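Putative decarboxylase involved in desferrioxamine biosynthesis (Erwinia amylovora, PDB 5O5C) probably decarboxylates lysine with the help of pyridoxal 5'-phosphate, as a group II decarboxylase of the desferrioxamine pathway. Local coordinates at residues V307-R312 with G396-G401; E56-G61 with F101-Y106. All coordinates share one frame; numbering follows the deposited sequence.

Contact 1 of 2, residues V307-R312 with G396-G401; sequences VSESHR and GPMALG
Val307 meets the first turn of helix 397-420 with its beta-carbon directed at the helix backbone. Its chi1 of -71° sets CG1 anti to the carbonyl carbon and CG2 in the crowded position between the backbone N and the carbonyl carbon. There Val307 CG2 lies alongside the turn, 3.8 Å from Gly401 N, and also touches the CB of Leu400. Leu400 meets it with CB alone; both side chains also pack on Phe332. Trp151 and Arg155 of helix 140-156 touch both Val307 and Pro397, so the valine is wedged between two helices. A loop following sheet strand 294-299 of the fold type I (aspartate aminotransferase family) domain is thus packed on the start of helix 397-420.

The tightest backbone approach is at Gly401, whose CA lies 3.1 Å from Val307 O in a C-H...O contact with an angle of 132° at the hydrogen. A beta-carbon here would point toward Val307 O, so the hydrogen-only CA of Gly401 is what lets the carbonyl come this near; Ser308 CA is 4.4 Å from Gly401 CA.

At the exposed margin Met398 starts away from the loop, and the bend at chi2 (25°) brings its methyl back. Its side chain obliquely crosses that of Glu309, extended beyond CG, and Met398 CE ends 3.0 Å from Glu309 OE1.

Ser308 OG accepts from His311 N in an ST motif and is hydrogen-bonded to Asp405. The chemistry across the two segments is therefore mainly apolar packing and C-H...O contact, with a polar link to the helix about one turn later, at Asp405.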
ATOM      1  N   VAL B 307       5.279  20.362 -11.853  1.00 28.39           N
ATOM      2  CA  VAL B 307       4.346  20.762 -12.931  1.00 25.99           C
ATOM      3  C   VAL B 307       4.023  22.263 -13.026  1.00 29.09           C
ATOM      4  O   VAL B 307       3.186  22.638 -13.837  1.00 29.97           O
ATOM      5  CB  VAL B 307       3.019  19.968 -12.891  1.00 26.39           C
ATOM      6  CG1 VAL B 307       3.253  18.531 -13.309  1.00 28.70           C
ATOM      7  CG2 VAL B 307       2.329  20.019 -11.548  1.00 24.62           C
ATOM      8  N   SER B 308       4.712  23.116 -12.269  1.00 28.43           N
ATOM      9  CA  SER B 308       4.436  24.559 -12.288  1.00 30.65           C
ATOM     10  C   SER B 308       5.336  25.257 -13.308  1.00 33.42           C
ATOM     11  O   SER B 308       6.573  25.126 -13.258  1.00 31.66           O
ATOM     12  CB  SER B 308       4.624  25.163 -10.898  1.00 28.74           C
ATOM     13  OG  SER B 308       4.347  26.555 -10.876  1.00 27.59           O
ATOM     14  N   GLU B 309       4.689  25.926 -14.266  1.00 36.24           N
ATOM     15  CA  GLU B 309       5.334  26.776 -15.281  1.00 39.75           C
ATOM     16  C   GLU B 309       6.428  27.680 -14.723  1.00 38.91           C
ATOM     17  O   GLU B 309       7.501  27.765 -15.314  1.00 46.24           O
ATOM     18  CB  GLU B 309       4.277  27.659 -16.000  1.00 43.73           C
ATOM     19  CG  GLU B 309       3.450  28.600 -15.080  1.00 46.61           C
ATOM     20  CD  GLU B 309       2.693  29.693 -15.833  1.00 45.89           C
ATOM     21  OE1 GLU B 309       2.035  29.392 -16.853  1.00 52.43           O
ATOM     22  OE2 GLU B 309       2.739  30.866 -15.393  1.00 43.91           O
ATOM     23  N   SER B 310       6.159  28.332 -13.584  1.00 37.74           N
ATOM     24  CA  SER B 310       7.033  29.375 -13.039  1.00 36.37           C
ATOM     25  C   SER B 310       7.769  28.984 -11.758  1.00 36.60           C
ATOM     26  O   SER B 310       8.872  29.463 -11.528  1.00 39.34           O
ATOM     27  CB  SER B 310       6.245  30.659 -12.794  1.00 35.94           C
ATOM     28  OG  SER B 310       5.137  30.449 -11.939  1.00 38.75           O
ATOM     29  N   HIS B 311       7.143  28.137 -10.932  1.00 31.66           N
ATOM     30  CA  HIS B 311       7.643  27.815  -9.630  1.00 29.13           C
ATOM     31  C   HIS B 311       8.626  26.655  -9.624  1.00 27.59           C
ATOM     32  O   HIS B 311       9.371  26.492  -8.650  1.00 24.06           O
ATOM     33  CB  HIS B 311       6.486  27.568  -8.649  1.00 27.31           C
ATOM     34  CG  HIS B 311       5.613  28.758  -8.436  1.00 29.63           C
ATOM     35  ND1 HIS B 311       6.052  29.902  -7.799  1.00 32.51           N
ATOM     36  CD2 HIS B 311       4.318  28.984  -8.759  1.00 28.44           C
ATOM     37  CE1 HIS B 311       5.064  30.782  -7.756  1.00 31.90           C
ATOM     38  NE2 HIS B 311       4.005  30.252  -8.338  1.00 31.59           N
ATOM     39  N   ARG B 312       8.637  25.850 -10.682  1.00 31.58           N
ATOM     40  CA  ARG B 312       9.592  24.708 -10.823  1.00 32.44           C
ATOM     41  C   ARG B 312      11.029  25.031 -10.355  1.00 29.91           C
ATOM     42  O   ARG B 312      11.684  24.183  -9.674  1.00 28.54           O
ATOM     43  CB  ARG B 312       9.585  24.271 -12.293  1.00 36.22           C
ATOM     44  CG  ARG B 312      10.232  22.961 -12.684  1.00 44.85           C
ATOM     45  CD  ARG B 312       9.917  22.726 -14.171  1.00 51.42           C
ATOM     46  NE  ARG B 312       8.472  22.502 -14.391  1.00 61.81           N
ATOM     47  CZ  ARG B 312       7.775  22.787 -15.499  1.00 60.61           C
ATOM     48  NH1 ARG B 312       8.346  23.345 -16.552  1.00 64.97           N
ATOM     49  NH2 ARG B 312       6.472  22.525 -15.545  1.00 57.85           N
ATOM     50  N   GLY B 396      -4.419  18.181 -19.395  1.00 33.01           N
ATOM     51  CA  GLY B 396      -2.943  18.484 -19.488  1.00 35.89           C
ATOM     52  C   GLY B 396      -2.102  18.139 -18.222  1.00 31.64           C
ATOM     53  O   GLY B 396      -2.635  18.017 -17.121  1.00 33.08           O
ATOM     54  N   PRO B 397      -0.781  17.939 -18.372  1.00 30.12           N
ATOM     55  CA  PRO B 397       0.148  18.284 -17.308  1.00 29.59           C
ATOM     56  C   PRO B 397       0.049  19.791 -16.918  1.00 31.67           C
ATOM     57  O   PRO B 397       0.209  20.134 -15.736  1.00 25.61           O
ATOM     58  CB  PRO B 397       1.530  17.961 -17.914  1.00 28.66           C
ATOM     59  CG  PRO B 397       1.270  17.560 -19.315  1.00 27.45           C
ATOM     60  CD  PRO B 397      -0.131  17.122 -19.407  1.00 28.91           C
ATOM     61  N   MET B 398      -0.222  20.669 -17.902  1.00 30.88           N
ATOM     62  CA  MET B 398      -0.389  22.104 -17.604  1.00 36.54           C
ATOM     63  C   MET B 398      -1.687  22.383 -16.836  1.00 32.58           C
ATOM     64  O   MET B 398      -1.782  23.361 -16.086  1.00 34.83           O
ATOM     65  CB  MET B 398      -0.315  22.985 -18.870  1.00 38.65           C
ATOM     66  CG  MET B 398      -0.314  24.502 -18.574  1.00 45.89           C
ATOM     67  SD  MET B 398       0.276  25.108 -16.941  1.00 53.86           S
ATOM     68  CE  MET B 398       0.546  26.835 -17.318  1.00 55.37           C
ATOM     69  N   ALA B 399      -2.689  21.532 -17.005  1.00 30.20           N
ATOM     70  CA  ALA B 399      -3.876  21.622 -16.157  1.00 27.67           C
ATOM     71  C   ALA B 399      -3.507  21.407 -14.664  1.00 24.45           C
ATOM     72  O   ALA B 399      -4.032  22.076 -13.825  1.00 20.85           O
ATOM     73  CB  ALA B 399      -4.925  20.642 -16.606  1.00 27.85           C
ATOM     74  N   LEU B 400      -2.575  20.499 -14.349  1.00 23.24           N
ATOM     75  CA  LEU B 400      -2.138  20.292 -12.956  1.00 24.33           C
ATOM     76  C   LEU B 400      -1.361  21.473 -12.360  1.00 23.67           C
ATOM     77  O   LEU B 400      -1.538  21.856 -11.203  1.00 23.52           O
ATOM     78  CB  LEU B 400      -1.328  18.989 -12.857  1.00 24.88           C
ATOM     79  CG  LEU B 400      -2.113  17.691 -13.153  1.00 24.29           C
ATOM     80  CD1 LEU B 400      -1.207  16.482 -13.299  1.00 25.72           C
ATOM     81  CD2 LEU B 400      -3.072  17.425 -12.047  1.00 24.34           C
ATOM     82  N   GLY B 401      -0.494  22.031 -13.183  1.00 26.05           N
ATOM     83  CA  GLY B 401       0.324  23.185 -12.833  1.00 25.29           C
ATOM     84  C   GLY B 401      -0.488  24.424 -12.626  1.00 24.11           C
ATOM     85  O   GLY B 401      -0.123  25.234 -11.780  1.00 28.15           O
TER

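Contact 2 of 2, residues E56-G61 with F101-Y106; sequences EKPFSG and FHHPKY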
ATOM      1  N   GLU B  56     -23.219  20.824   2.628  1.00 30.62           N
ATOM      2  CA  GLU B  56     -23.170  22.274   2.902  1.00 32.63           C
ATOM      3  C   GLU B  56     -21.901  22.684   3.655  1.00 29.82           C
ATOM      4  O   GLU B  56     -21.641  23.881   3.897  1.00 25.38           O
ATOM      5  CB  GLU B  56     -24.362  22.650   3.772  1.00 36.31           C
ATOM      6  CG  GLU B  56     -25.648  22.743   3.000  1.00 44.99           C
ATOM      7  CD  GLU B  56     -26.600  23.730   3.637  1.00 47.83           C
ATOM      8  OE1 GLU B  56     -27.077  23.417   4.751  1.00 55.37           O
ATOM      9  OE2 GLU B  56     -26.850  24.802   3.029  1.00 46.77           O
ATOM     10  N   LYS B  57     -21.120  21.696   4.066  1.00 26.59           N
ATOM     11  CA  LYS B  57     -20.013  21.971   4.947  1.00 30.03           C
ATOM     12  C   LYS B  57     -19.130  20.744   4.967  1.00 26.25           C
ATOM     13  O   LYS B  57     -19.584  19.679   4.620  1.00 28.09           O
ATOM     14  CB  LYS B  57     -20.475  22.416   6.362  1.00 32.46           C
ATOM     15  CG  LYS B  57     -21.625  21.648   6.973  1.00 36.79           C
ATOM     16  CD  LYS B  57     -21.903  22.110   8.396  1.00 36.77           C
ATOM     17  CE  LYS B  57     -22.639  21.055   9.181  1.00 36.67           C
ATOM     18  NZ  LYS B  57     -22.591  21.390  10.617  1.00 38.29           N
ATOM     19  N   PRO B  58     -17.853  20.929   5.290  1.00 25.56           N
ATOM     20  CA  PRO B  58     -16.854  19.883   5.178  1.00 26.89           C
ATOM     21  C   PRO B  58     -16.978  18.759   6.169  1.00 25.93           C
ATOM     22  O   PRO B  58     -16.487  17.688   5.896  1.00 26.43           O
ATOM     23  CB  PRO B  58     -15.518  20.631   5.335  1.00 26.80           C
ATOM     24  CG  PRO B  58     -15.848  21.911   5.994  1.00 26.82           C
ATOM     25  CD  PRO B  58     -17.249  22.241   5.601  1.00 27.12           C
ATOM     26  N   PHE B  59     -17.635  18.981   7.297  1.00 27.27           N
ATOM     27  CA  PHE B  59     -17.821  17.934   8.301  1.00 25.98           C
ATOM     28  C   PHE B  59     -19.145  18.189   9.069  1.00 31.69           C
ATOM     29  O   PHE B  59     -19.732  19.269   8.974  1.00 34.81           O
ATOM     30  CB  PHE B  59     -16.595  17.972   9.202  1.00 26.49           C
ATOM     31  CG  PHE B  59     -16.549  16.919  10.246  1.00 23.81           C
ATOM     32  CD1 PHE B  59     -16.724  15.571   9.933  1.00 24.94           C
ATOM     33  CD2 PHE B  59     -16.264  17.265  11.550  1.00 24.93           C
ATOM     34  CE1 PHE B  59     -16.680  14.610  10.945  1.00 24.76           C
ATOM     35  CE2 PHE B  59     -16.222  16.312  12.553  1.00 26.73           C
ATOM     36  CZ  PHE B  59     -16.406  14.978  12.234  1.00 24.24           C
ATOM     37  N   SER B  60     -19.619  17.195   9.812  1.00 28.78           N
ATOM     38  CA  SER B  60     -20.832  17.327  10.602  1.00 28.32           C
ATOM     39  C   SER B  60     -20.587  17.765  12.042  1.00 27.83           C
ATOM     40  O   SER B  60     -21.497  18.151  12.696  1.00 28.12           O
ATOM     41  CB  SER B  60     -21.512  15.982  10.592  1.00 31.01           C
ATOM     42  OG  SER B  60     -20.622  14.998  11.133  1.00 31.42           O
ATOM     43  N   GLY B  61     -19.354  17.648  12.538  1.00 28.03           N
ATOM     44  CA  GLY B  61     -19.042  17.856  13.945  1.00 25.56           C
ATOM     45  C   GLY B  61     -19.163  16.653  14.863  1.00 24.99           C
ATOM     46  O   GLY B  61     -18.710  16.701  15.993  1.00 22.64           O
ATOM     47  N   PHE B 101     -13.319  16.405   1.595  1.00 22.43           N
ATOM     48  CA  PHE B 101     -12.149  17.189   1.194  1.00 22.48           C
ATOM     49  C   PHE B 101     -12.417  18.126   0.026  1.00 20.75           C
ATOM     50  O   PHE B 101     -11.731  19.160  -0.120  1.00 24.59           O
ATOM     51  CB  PHE B 101     -10.958  16.312   0.906  1.00 22.83           C
ATOM     52  CG  PHE B 101     -10.648  15.325   1.991  1.00 22.69           C
ATOM     53  CD1 PHE B 101     -10.486  15.736   3.302  1.00 23.81           C
ATOM     54  CD2 PHE B 101     -10.495  13.958   1.688  1.00 24.91           C
ATOM     55  CE1 PHE B 101     -10.178  14.831   4.281  1.00 24.85           C
ATOM     56  CE2 PHE B 101     -10.203  13.047   2.687  1.00 25.00           C
ATOM     57  CZ  PHE B 101     -10.059  13.487   3.984  1.00 26.59           C
ATOM     58  N   HIS B 102     -13.430  17.821  -0.786  1.00 20.92           N
ATOM     59  CA  HIS B 102     -13.784  18.675  -1.932  1.00 22.49           C
ATOM     60  C   HIS B 102     -14.362  20.009  -1.510  1.00 23.41           C
ATOM     61  O   HIS B 102     -14.304  20.980  -2.255  1.00 19.49           O
ATOM     62  CB  HIS B 102     -14.710  17.989  -2.932  1.00 23.82           C
ATOM     63  CG  HIS B 102     -16.105  17.786  -2.438  1.00 22.74           C
ATOM     64  ND1 HIS B 102     -17.109  18.713  -2.632  1.00 25.92           N
ATOM     65  CD2 HIS B 102     -16.657  16.787  -1.715  1.00 23.76           C
ATOM     66  CE1 HIS B 102     -18.228  18.279  -2.077  1.00 22.00           C
ATOM     67  NE2 HIS B 102     -17.989  17.102  -1.531  1.00 26.98           N
ATOM     68  N   HIS B 103     -14.837  20.085  -0.276  1.00 25.33           N
ATOM     69  CA  HIS B 103     -15.459  21.303   0.172  1.00 27.15           C
ATOM     70  C   HIS B 103     -14.390  22.385   0.333  1.00 27.62           C
ATOM     71  O   HIS B 103     -13.362  22.112   0.959  1.00 23.47           O
ATOM     72  CB  HIS B 103     -16.170  21.085   1.480  1.00 25.45           C
ATOM     73  CG  HIS B 103     -17.196  22.117   1.738  1.00 28.14           C
ATOM     74  ND1 HIS B 103     -16.876  23.358   2.211  1.00 26.10           N
ATOM     75  CD2 HIS B 103     -18.512  22.159   1.424  1.00 27.55           C
ATOM     76  CE1 HIS B 103     -17.966  24.101   2.262  1.00 26.73           C
ATOM     77  NE2 HIS B 103     -18.971  23.392   1.786  1.00 26.03           N
ATOM     78  N   PRO B 104     -14.618  23.603  -0.218  1.00 27.25           N
ATOM     79  CA  PRO B 104     -13.704  24.727   0.010  1.00 27.18           C
ATOM     80  C   PRO B 104     -13.276  25.027   1.444  1.00 26.15           C
ATOM     81  O   PRO B 104     -12.199  25.611   1.658  1.00 22.75           O
ATOM     82  CB  PRO B 104     -14.482  25.943  -0.552  1.00 31.06           C
ATOM     83  CG  PRO B 104     -15.651  25.390  -1.306  1.00 30.47           C
ATOM     84  CD  PRO B 104     -15.535  23.907  -1.328  1.00 31.78           C
ATOM     85  N   LYS B 105     -14.086  24.665   2.434  1.00 25.01           N
ATOM     86  CA  LYS B 105     -13.729  25.004   3.812  1.00 26.73           C
ATOM     87  C   LYS B 105     -12.980  23.890   4.567  1.00 27.12           C
ATOM     88  O   LYS B 105     -12.751  24.020   5.795  1.00 23.92           O
ATOM     89  CB  LYS B 105     -14.958  25.513   4.554  1.00 26.42           C
ATOM     90  CG  LYS B 105     -15.436  26.862   4.017  1.00 27.60           C
ATOM     91  CD  LYS B 105     -16.845  27.204   4.518  1.00 26.69           C
ATOM     92  CE  LYS B 105     -17.241  28.662   4.449  1.00 27.99           C
ATOM     93  NZ  LYS B 105     -16.424  29.509   3.575  1.00 27.36           N
ATOM     94  N   TYR B 106     -12.587  22.826   3.837  1.00 26.12           N
ATOM     95  CA  TYR B 106     -11.620  21.857   4.306  1.00 25.74           C
ATOM     96  C   TYR B 106     -10.246  22.407   3.967  1.00 29.15           C
ATOM     97  O   TYR B 106      -9.811  22.334   2.821  1.00 29.22           O
ATOM     98  CB  TYR B 106     -11.748  20.458   3.631  1.00 27.71           C
ATOM     99  CG  TYR B 106     -10.661  19.567   4.163  1.00 25.75           C
ATOM    100  CD1 TYR B 106     -10.816  18.977   5.380  1.00 26.97           C
ATOM    101  CD2 TYR B 106      -9.415  19.448   3.528  1.00 30.35           C
ATOM    102  CE1 TYR B 106      -9.818  18.253   5.961  1.00 28.60           C
ATOM    103  CE2 TYR B 106      -8.411  18.662   4.103  1.00 29.32           C
ATOM    104  CZ  TYR B 106      -8.650  18.065   5.332  1.00 27.36           C
ATOM    105  OH  TYR B 106      -7.724  17.288   6.022  1.00 30.26           O
TER
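His103 carries the contact, and its path can be traced from CB outward. The CB points at segment 56-61, and His103 CB lies 3.9 Å from Pro58 CB. With CG anti to the backbone N (chi1 -160°), the imidazole extends along the chain of Glu56, Lys57 and Pro58. CG lies against Pro58 N and CD. His103 ND1 is 3.6 Å from Pro58 CD. That carbon stands over the ring face, with Pro58 CD 3.9 Å from the centroid of the His103 ring and 23° off the normal: a CH-pi contact. CD2 and CE1 run under Lys57, whose CA shares that face. At the tip, His103 NE2 comes to 3.4 Å from Glu56 O. Pro104 CD lies over the opposite face, so both faces are covered, in each case towards the rim.

The ring's rotation is fixed by its own turn. Lys105 N donates to His103 ND1 over 3.1 Å at 167°, nearly straight and close to the imidazole plane. ND1 thus acts as acceptor, which is consistent with a neutral ring carrying its proton on NE2. The bond lies inside a type I beta turn from His103 to Tyr106, closed by Tyr106 N to His103 O. The turn also presents a seat for Pro58: Pro58 CG is 3.8 Å from Lys105 O, and its CB packs on Tyr106 CB.

This is plain loop-to-loop packing, with the Tyr106 side chain about 12 Å from the bound PLP. Segment 56-61 joins helix 34-53 to helix 64-68; the other loop lies between helices 83-95 and 116-128. Pro58 is also hydrogen-bonded through its backbone to Trp100, while Lys105 NZ forms salt bridges with Asp493 and Asp496, connecting this N-terminal junction to helix 491-510, the last of the chain.

How the contacts relate
From the N terminus, helix 34-53 leads into 56-61, and contact 2 closes first, bringing 101-106 back against it after 39 intervening residues that include helices 64-68 and 83-95. The chain then builds most of the seven-stranded mixed sheet before contact 1 opens at 307-312, between strands 294-299 and 323-327, and closes at the start of helix 397-420. The two loops are in series, neither nested nor crossed. The centres of contacts 1 and 2 lie about 27 Å apart, and the nearest atoms of contacts 1 and 2 about 15 Å, so they do not touch. Contact 2 ties N-terminal loops together; contact 1 joins the cofactor-binding sheet region to helix 397-420. Both reach the second subunit.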